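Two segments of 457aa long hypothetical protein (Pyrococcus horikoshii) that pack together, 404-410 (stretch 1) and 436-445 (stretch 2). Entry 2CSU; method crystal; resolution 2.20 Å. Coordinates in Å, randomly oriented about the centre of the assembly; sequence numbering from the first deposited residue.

Stretch 1 (404-410) KPVLAMF
Stretch 2 (436-445) DVASAAYALV

A β-strand, residues 406-410, lies against an α-helix, residues 436-445, with axes 8.8 Å apart at closest approach and N-to-C directions at 171°, so the two run nearly antiparallel. The register follows: Met409 CA sits 6.5 Å from Val437 CA, and Pro405 CA 8.1 Å from Leu444 CA. Strand phi/psi values lie near -120/140 (Met409 -131/105), after Pro405 at -58/141; helical values stay close to -65/-41. Alternation along the extended chain points the CA-to-CB bonds of Pro405, Leu407 and Met409 toward the helix and those of Val406 and Ala408 away.

Along the helix, Asp436 points sideways and makes no contact, but its O accepts the backbone hydrogen bond from Ala440 N (3.1 Å). Val437 (chi1 62°, p) points toward the strand and straddles two residues: its CG2 lies 3.8 Å from Leu407 CB, its CG1 4.1 Å from Met409 CG. The latter is selenomethionine (chi1 -159°, t; chi2 -117°; chi3 121°), whose CB faces the helix while its end leads away. Ala438 points away, and Ser439 is out of reach.

Next comes the seat for Leu407 (chi1 -60°, m; chi2 -178°, t), which has 90 Å² covered, the largest share of any residue. Its CD1 lies 4.0 Å from Ala440 CB, 3.9 Å from Ala441 CB and 3.6 Å from Ala441 N. That last approach is not a polar bond: Ala441 N donates to Val437 O at 2.9 Å. The short methyl side chains let the leucine come close to the helix backbone.

Tyr442 points away. One turn beyond Ala440, Leu444 (chi1 -83°, m; chi2 159°, t) points toward the strand, its CD1 3.9 Å from both Leu407 CD1 and Pro405 CB. No hydrogen bond crosses the interface; apolar packing buries 297 Å² in total.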

# COMPACT_ATOMS: atom_id res chain seq x y z
N LYS A 404 12.18 -23.88 -7.67
CA LYS A 404 11.23 -23.01 -8.34
C LYS A 404 10.77 -21.91 -7.40
O LYS A 404 10.28 -22.18 -6.30
CB LYS A 404 10.03 -23.81 -8.85
CG LYS A 404 10.38 -24.84 -9.93
CD LYS A 404 9.20 -25.76 -10.19
CE LYS A 404 9.54 -26.86 -11.19
NZ LYS A 404 8.28 -27.55 -11.63
N PRO A 405 10.90 -20.66 -7.83
CA PRO A 405 10.48 -19.53 -7.00
C PRO A 405 9.01 -19.62 -6.62
O PRO A 405 8.17 -20.03 -7.42
CB PRO A 405 10.79 -18.32 -7.88
CG PRO A 405 10.57 -18.86 -9.27
CD PRO A 405 11.24 -20.21 -9.19
N VAL A 406 8.70 -19.25 -5.38
CA VAL A 406 7.34 -19.22 -4.89
C VAL A 406 6.98 -17.84 -4.32
O VAL A 406 7.66 -17.30 -3.46
CB VAL A 406 7.20 -20.28 -3.80
CG1 VAL A 406 5.80 -20.22 -3.19
CG2 VAL A 406 7.44 -21.66 -4.39
N LEU A 407 5.91 -17.26 -4.88
CA LEU A 407 5.46 -15.96 -4.40
C LEU A 407 4.07 -16.06 -3.77
O LEU A 407 3.24 -16.88 -4.15
CB LEU A 407 5.43 -15.00 -5.59
CG LEU A 407 6.80 -14.85 -6.25
CD1 LEU A 407 6.79 -13.86 -7.41
CD2 LEU A 407 7.87 -14.37 -5.27
N ALA A 408 3.85 -15.22 -2.75
CA ALA A 408 2.56 -15.24 -2.08
C ALA A 408 1.88 -13.87 -2.13
O ALA A 408 2.51 -12.82 -2.09
CB ALA A 408 2.77 -15.67 -0.63
N MSE A 409 0.54 -13.92 -2.29
CA MSE A 409 -0.24 -12.71 -2.13
C MSE A 409 -1.43 -12.96 -1.21
O MSE A 409 -2.40 -13.62 -1.58
CB MSE A 409 -0.73 -12.28 -3.51
CG MSE A 409 -1.11 -10.79 -3.56
SE MSE A 409 -2.85 -10.55 -3.93
CE MSE A 409 -3.30 -9.65 -2.44
N PHE A 410 -1.30 -12.46 0.02
CA PHE A 410 -2.32 -12.75 1.03
C PHE A 410 -3.14 -11.51 1.39
O PHE A 410 -2.64 -10.40 1.49
CB PHE A 410 -1.61 -13.28 2.27
CG PHE A 410 -1.53 -14.78 2.21
CD1 PHE A 410 -1.00 -15.39 1.08
CD2 PHE A 410 -1.97 -15.54 3.28
CE1 PHE A 410 -0.90 -16.77 1.03
CE2 PHE A 410 -1.87 -16.93 3.22
CZ PHE A 410 -1.33 -17.55 2.10
N ASP A 436 1.79 -5.84 -7.10
CA ASP A 436 3.05 -6.05 -6.38
C ASP A 436 3.63 -7.44 -6.61
O ASP A 436 4.83 -7.58 -6.89
CB ASP A 436 2.83 -5.81 -4.89
CG ASP A 436 2.72 -4.32 -4.53
OD1 ASP A 436 2.62 -4.00 -3.33
OD2 ASP A 436 2.73 -3.48 -5.45
N VAL A 437 2.81 -8.47 -6.49
CA VAL A 437 3.30 -9.83 -6.70
C VAL A 437 3.69 -9.98 -8.18
O VAL A 437 4.66 -10.66 -8.50
CB VAL A 437 2.23 -10.90 -6.25
CG1 VAL A 437 0.96 -10.78 -7.08
CG2 VAL A 437 2.81 -12.32 -6.33
N ALA A 438 2.96 -9.32 -9.08
CA ALA A 438 3.28 -9.38 -10.51
C ALA A 438 4.63 -8.74 -10.77
O ALA A 438 5.43 -9.24 -11.56
CB ALA A 438 2.19 -8.67 -11.36
N SER A 439 4.90 -7.62 -10.11
CA SER A 439 6.19 -6.95 -10.30
C SER A 439 7.32 -7.85 -9.84
O SER A 439 8.37 -7.91 -10.47
CB SER A 439 6.24 -5.64 -9.51
OG SER A 439 5.28 -4.72 -9.98
N ALA A 440 7.09 -8.55 -8.73
CA ALA A 440 8.10 -9.45 -8.18
C ALA A 440 8.34 -10.59 -9.13
O ALA A 440 9.49 -10.99 -9.36
CB ALA A 440 7.65 -9.98 -6.80
N ALA A 441 7.25 -11.14 -9.66
CA ALA A 441 7.30 -12.24 -10.61
C ALA A 441 8.11 -11.81 -11.83
O ALA A 441 8.90 -12.58 -12.38
CB ALA A 441 5.90 -12.61 -11.04
N TYR A 442 7.87 -10.57 -12.26
CA TYR A 442 8.57 -10.00 -13.41
C TYR A 442 10.05 -9.83 -13.12
O TYR A 442 10.89 -10.16 -13.95
CB TYR A 442 7.98 -8.63 -13.76
CG TYR A 442 8.81 -7.85 -14.76
CD1 TYR A 442 8.81 -8.18 -16.11
CD2 TYR A 442 9.64 -6.80 -14.33
CE1 TYR A 442 9.61 -7.49 -17.03
CE2 TYR A 442 10.44 -6.11 -15.23
CZ TYR A 442 10.43 -6.46 -16.58
OH TYR A 442 11.23 -5.79 -17.47
N ALA A 443 10.38 -9.34 -11.93
CA ALA A 443 11.79 -9.14 -11.58
C ALA A 443 12.57 -10.45 -11.57
O ALA A 443 13.73 -10.48 -11.97
CB ALA A 443 11.91 -8.43 -10.23
N LEU A 444 11.92 -11.53 -11.13
CA LEU A 444 12.58 -12.83 -11.07
C LEU A 444 12.89 -13.39 -12.47
O LEU A 444 13.96 -13.94 -12.71
CB LEU A 444 11.71 -13.83 -10.28
CG LEU A 444 11.83 -13.79 -8.74
CD1 LEU A 444 10.60 -14.43 -8.08
CD2 LEU A 444 13.09 -14.52 -8.30
N VAL A 445 11.95 -13.24 -13.40
CA VAL A 445 12.18 -13.74 -14.76
C VAL A 445 13.26 -12.92 -15.46
O VAL A 445 14.17 -13.48 -16.05
CB VAL A 445 10.87 -13.73 -15.60
CG1 VAL A 445 11.17 -14.03 -17.05
CG2 VAL A 445 9.92 -14.78 -15.07